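Local coordinates for oxidoreductase (Listeria innocua, PDB 3E18), which binds NAD in a Rossmann-type domain and is probably a dehydrogenase of the GFO/IDH/MocA family, its substrate unknown, at residues A[175-180]-A[226-231]. Sequence-based numbering, arbitrary orientation.
Sequences LDWGVH and IEVGTT. With NAD (nicotinamide-adenine-dinucleotide), chain E.
V228 of strand 223-229 meets helix 173-188 at W177 and G178. From its CB, which points toward the helix, the two methyl groups part. CG1, anti to the backbone N (chi1 174°), comes within 4.0 Å of W177 CB and lies oblique to the indole. CG2, beside the backbone N, makes the closest approach, 3.6 Å from the same W177 CB, and it also reaches the backbone N of G178, at 4.2 Å. Both branches of the valine thus straddle one methylene at the root of the tryptophan, while the indole itself leads away from the strand. The CA atoms of G178 and V228 stand 6.9 Å apart, the nearest CA pair of the two segments. M173 and L181 of the same helix also touch V228, which joins the helix to the large mixed sheet of the C-terminal domain.

The other side of the helix turns to the cofactor. H180 CD2 lies 4.0 Å above one face of the W177 ring, offset toward the rim, and H180 NE2 is 3.5 Å from the carboxamide oxygen O7N of NAD, near the imidazole plane. D176 OD1 forms a salt bridge with K96, an NAD-binding residue. The helix therefore divides its chemistry: the side-chain contact with the strand is apolar, with no hydrogen bond across it, whereas the polar side chains of H180 and D176 lie toward the cofactor pocket.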
loop_
_atom_site.group_PDB
_atom_site.type_symbol
_atom_site.label_atom_id
_atom_site.label_comp_id
_atom_site.label_asym_id
_atom_site.label_seq_id
_atom_site.Cartn_x
_atom_site.Cartn_y
_atom_site.Cartn_z
ATOM N N LEU A 175 -9.998 -4.943 15.776
ATOM C CA LEU A 175 -10.231 -4.683 17.191
ATOM C C LEU A 175 -9.049 -5.075 18.093
ATOM O O LEU A 175 -8.913 -4.582 19.204
ATOM C CB LEU A 175 -11.542 -5.365 17.620
ATOM C CG LEU A 175 -12.788 -4.670 17.060
ATOM C CD1 LEU A 175 -14.056 -5.475 17.349
ATOM C CD2 LEU A 175 -12.906 -3.280 17.636
ATOM N N ASP A 176 -8.181 -5.943 17.596
ATOM C CA ASP A 176 -7.051 -6.419 18.380
ATOM C C ASP A 176 -5.820 -5.535 18.154
ATOM O O ASP A 176 -5.418 -4.790 19.036
ATOM C CB ASP A 176 -6.762 -7.871 18.012
ATOM C CG ASP A 176 -5.771 -8.536 18.944
ATOM O OD1 ASP A 176 -5.264 -7.885 19.882
ATOM O OD2 ASP A 176 -5.490 -9.730 18.728
ATOM N N TRP A 177 -5.229 -5.613 16.970
ATOM C CA TRP A 177 -4.035 -4.839 16.673
ATOM C C TRP A 177 -4.374 -3.482 16.072
ATOM O O TRP A 177 -3.668 -2.498 16.289
ATOM C CB TRP A 177 -3.141 -5.619 15.725
ATOM C CG TRP A 177 -2.024 -6.317 16.402
ATOM C CD1 TRP A 177 -1.909 -7.662 16.626
ATOM C CD2 TRP A 177 -0.849 -5.713 16.959
ATOM N NE1 TRP A 177 -0.733 -7.933 17.286
ATOM C CE2 TRP A 177 -0.062 -6.755 17.500
ATOM C CE3 TRP A 177 -0.378 -4.394 17.042
ATOM C CZ2 TRP A 177 1.166 -6.518 18.123
ATOM C CZ3 TRP A 177 0.852 -4.164 17.654
ATOM C CH2 TRP A 177 1.603 -5.221 18.189
ATOM N N GLY A 178 -5.452 -3.433 15.309
ATOM C CA GLY A 178 -5.847 -2.196 14.634
ATOM C C GLY A 178 -5.992 -1.034 15.580
ATOM O O GLY A 178 -5.514 0.058 15.289
ATOM N N VAL A 179 -6.639 -1.262 16.724
ATOM C CA VAL A 179 -6.816 -0.209 17.715
ATOM C C VAL A 179 -5.470 0.369 18.186
ATOM O O VAL A 179 -5.349 1.568 18.298
ATOM C CB VAL A 179 -7.740 -0.656 18.900
ATOM C CG1 VAL A 179 -7.202 -1.873 19.554
ATOM C CG2 VAL A 179 -7.923 0.446 19.929
ATOM N N HIS A 180 -4.458 -0.469 18.420
ATOM C CA HIS A 180 -3.113 0.040 18.757
ATOM C C HIS A 180 -2.531 0.925 17.662
ATOM O O HIS A 180 -2.004 2.006 17.943
ATOM C CB HIS A 180 -2.129 -1.106 18.921
ATOM C CG HIS A 180 -2.264 -1.846 20.202
ATOM N ND1 HIS A 180 -2.378 -1.213 21.422
ATOM C CD2 HIS A 180 -2.240 -3.176 20.462
ATOM C CE1 HIS A 180 -2.435 -2.124 22.376
ATOM N NE2 HIS A 180 -2.351 -3.322 21.821
ATOM N N ILE A 226 -2.525 1.678 7.086
ATOM C CA ILE A 226 -2.365 0.853 8.296
ATOM C C ILE A 226 -2.727 -0.561 7.932
ATOM O O ILE A 226 -3.733 -0.822 7.270
ATOM C CB ILE A 226 -3.278 1.341 9.472
ATOM C CG1 ILE A 226 -3.117 2.851 9.727
ATOM C CG2 ILE A 226 -3.104 0.472 10.709
ATOM C CD1 ILE A 226 -1.702 3.338 10.016
ATOM N N GLU A 227 -1.937 -1.520 8.377
ATOM C CA GLU A 227 -2.207 -2.848 7.897
ATOM C C GLU A 227 -1.862 -3.789 9.026
ATOM O O GLU A 227 -0.931 -3.525 9.778
ATOM C CB GLU A 227 -1.272 -3.057 6.715
ATOM C CG GLU A 227 -1.496 -4.211 5.824
ATOM C CD GLU A 227 -0.596 -4.098 4.614
ATOM O OE1 GLU A 227 -0.868 -3.264 3.716
ATOM O OE2 GLU A 227 0.408 -4.827 4.580
ATOM N N VAL A 228 -2.661 -4.835 9.179
ATOM C CA VAL A 228 -2.329 -5.958 10.050
ATOM C C VAL A 228 -2.548 -7.174 9.205
ATOM O O VAL A 228 -3.519 -7.242 8.452
ATOM C CB VAL A 228 -3.228 -6.027 11.317
ATOM C CG1 VAL A 228 -2.956 -7.318 12.137
ATOM C CG2 VAL A 228 -2.995 -4.830 12.217
ATOM N N GLY A 229 -1.660 -8.153 9.319
ATOM C CA GLY A 229 -1.879 -9.397 8.627
ATOM C C GLY A 229 -1.393 -10.514 9.528
ATOM O O GLY A 229 -0.407 -10.342 10.247
ATOM N N THR A 230 -2.101 -11.638 9.492
ATOM C CA THR A 230 -1.754 -12.818 10.298
ATOM C C THR A 230 -1.517 -14.031 9.412
ATOM O O THR A 230 -1.437 -15.168 9.895
ATOM C CB THR A 230 -2.836 -13.140 11.381
ATOM O OG1 THR A 230 -4.138 -13.282 10.780
ATOM C CG2 THR A 230 -2.882 -12.057 12.439
ATOM N N THR A 231 -1.367 -13.780 8.111
ATOM C CA THR A 231 -1.190 -14.842 7.105
ATOM C C THR A 231 0.020 -14.535 6.212
ATOM O O THR A 231 0.075 -14.938 5.045
ATOM C CB THR A 231 -2.448 -14.964 6.211
ATOM O OG1 THR A 231 -2.828 -13.657 5.736
ATOM C CG2 THR A 231 -3.607 -15.535 7.003
HETATM P PA NAD E . -8.036 -13.926 28.201
HETATM O O1A NAD E . -6.667 -14.486 28.258
HETATM O O2A NAD E . -9.026 -14.815 27.567
HETATM O O5B NAD E . -8.518 -13.505 29.674
HETATM C C5B NAD E . -9.756 -12.891 29.949
HETATM C C4B NAD E . -10.142 -13.274 31.374
HETATM O O4B NAD E . -11.315 -12.594 31.781
HETATM C C3B NAD E . -10.431 -14.769 31.480
HETATM O O3B NAD E . -9.656 -15.312 32.523
HETATM C C2B NAD E . -11.908 -14.834 31.808
HETATM O O2B NAD E . -12.235 -15.920 32.644
HETATM C C1B NAD E . -12.152 -13.494 32.477
HETATM N N9A NAD E . -13.549 -13.040 32.394
HETATM C C8A NAD E . -14.426 -13.205 31.349
HETATM N N7A NAD E . -15.603 -12.623 31.681
HETATM C C5A NAD E . -15.484 -12.097 32.923
HETATM C C6A NAD E . -16.375 -11.411 33.741
HETATM N N6A NAD E . -17.546 -11.014 33.246
HETATM N N1A NAD E . -15.959 -10.989 34.995
HETATM C C2A NAD E . -14.677 -11.249 35.438
HETATM N N3A NAD E . -13.801 -11.933 34.620
HETATM C C4A NAD E . -14.198 -12.352 33.385
HETATM O O3 NAD E . -7.990 -12.512 27.411
HETATM P PN NAD E . -6.707 -11.574 27.292
HETATM O O1N NAD E . -5.922 -11.952 26.086
HETATM O O2N NAD E . -6.038 -11.429 28.605
HETATM O O5D NAD E . -7.402 -10.141 26.919
HETATM C C5D NAD E . -8.320 -9.490 27.770
HETATM C C4D NAD E . -8.420 -7.998 27.381
HETATM O O4D NAD E . -7.123 -7.434 27.304
HETATM C C3D NAD E . -9.044 -7.774 26.015
HETATM O O3D NAD E . -9.774 -6.555 26.028
HETATM C C2D NAD E . -7.871 -7.600 25.073
HETATM O O2D NAD E . -8.218 -6.737 24.014
HETATM C C1D NAD E . -6.839 -6.957 25.990
HETATM N N1N NAD E . -5.416 -7.181 25.619
HETATM C C2N NAD E . -4.645 -6.066 25.452
HETATM C C3N NAD E . -3.299 -6.149 25.112
HETATM C C7N NAD E . -2.465 -4.906 25.174
HETATM O O7N NAD E . -1.168 -4.929 24.641
HETATM N N7N NAD E . -2.951 -3.798 25.742
HETATM C C4N NAD E . -2.707 -7.412 24.969
HETATM C C5N NAD E . -3.491 -8.554 25.157
HETATM C C6N NAD E . -4.844 -8.426 25.491
#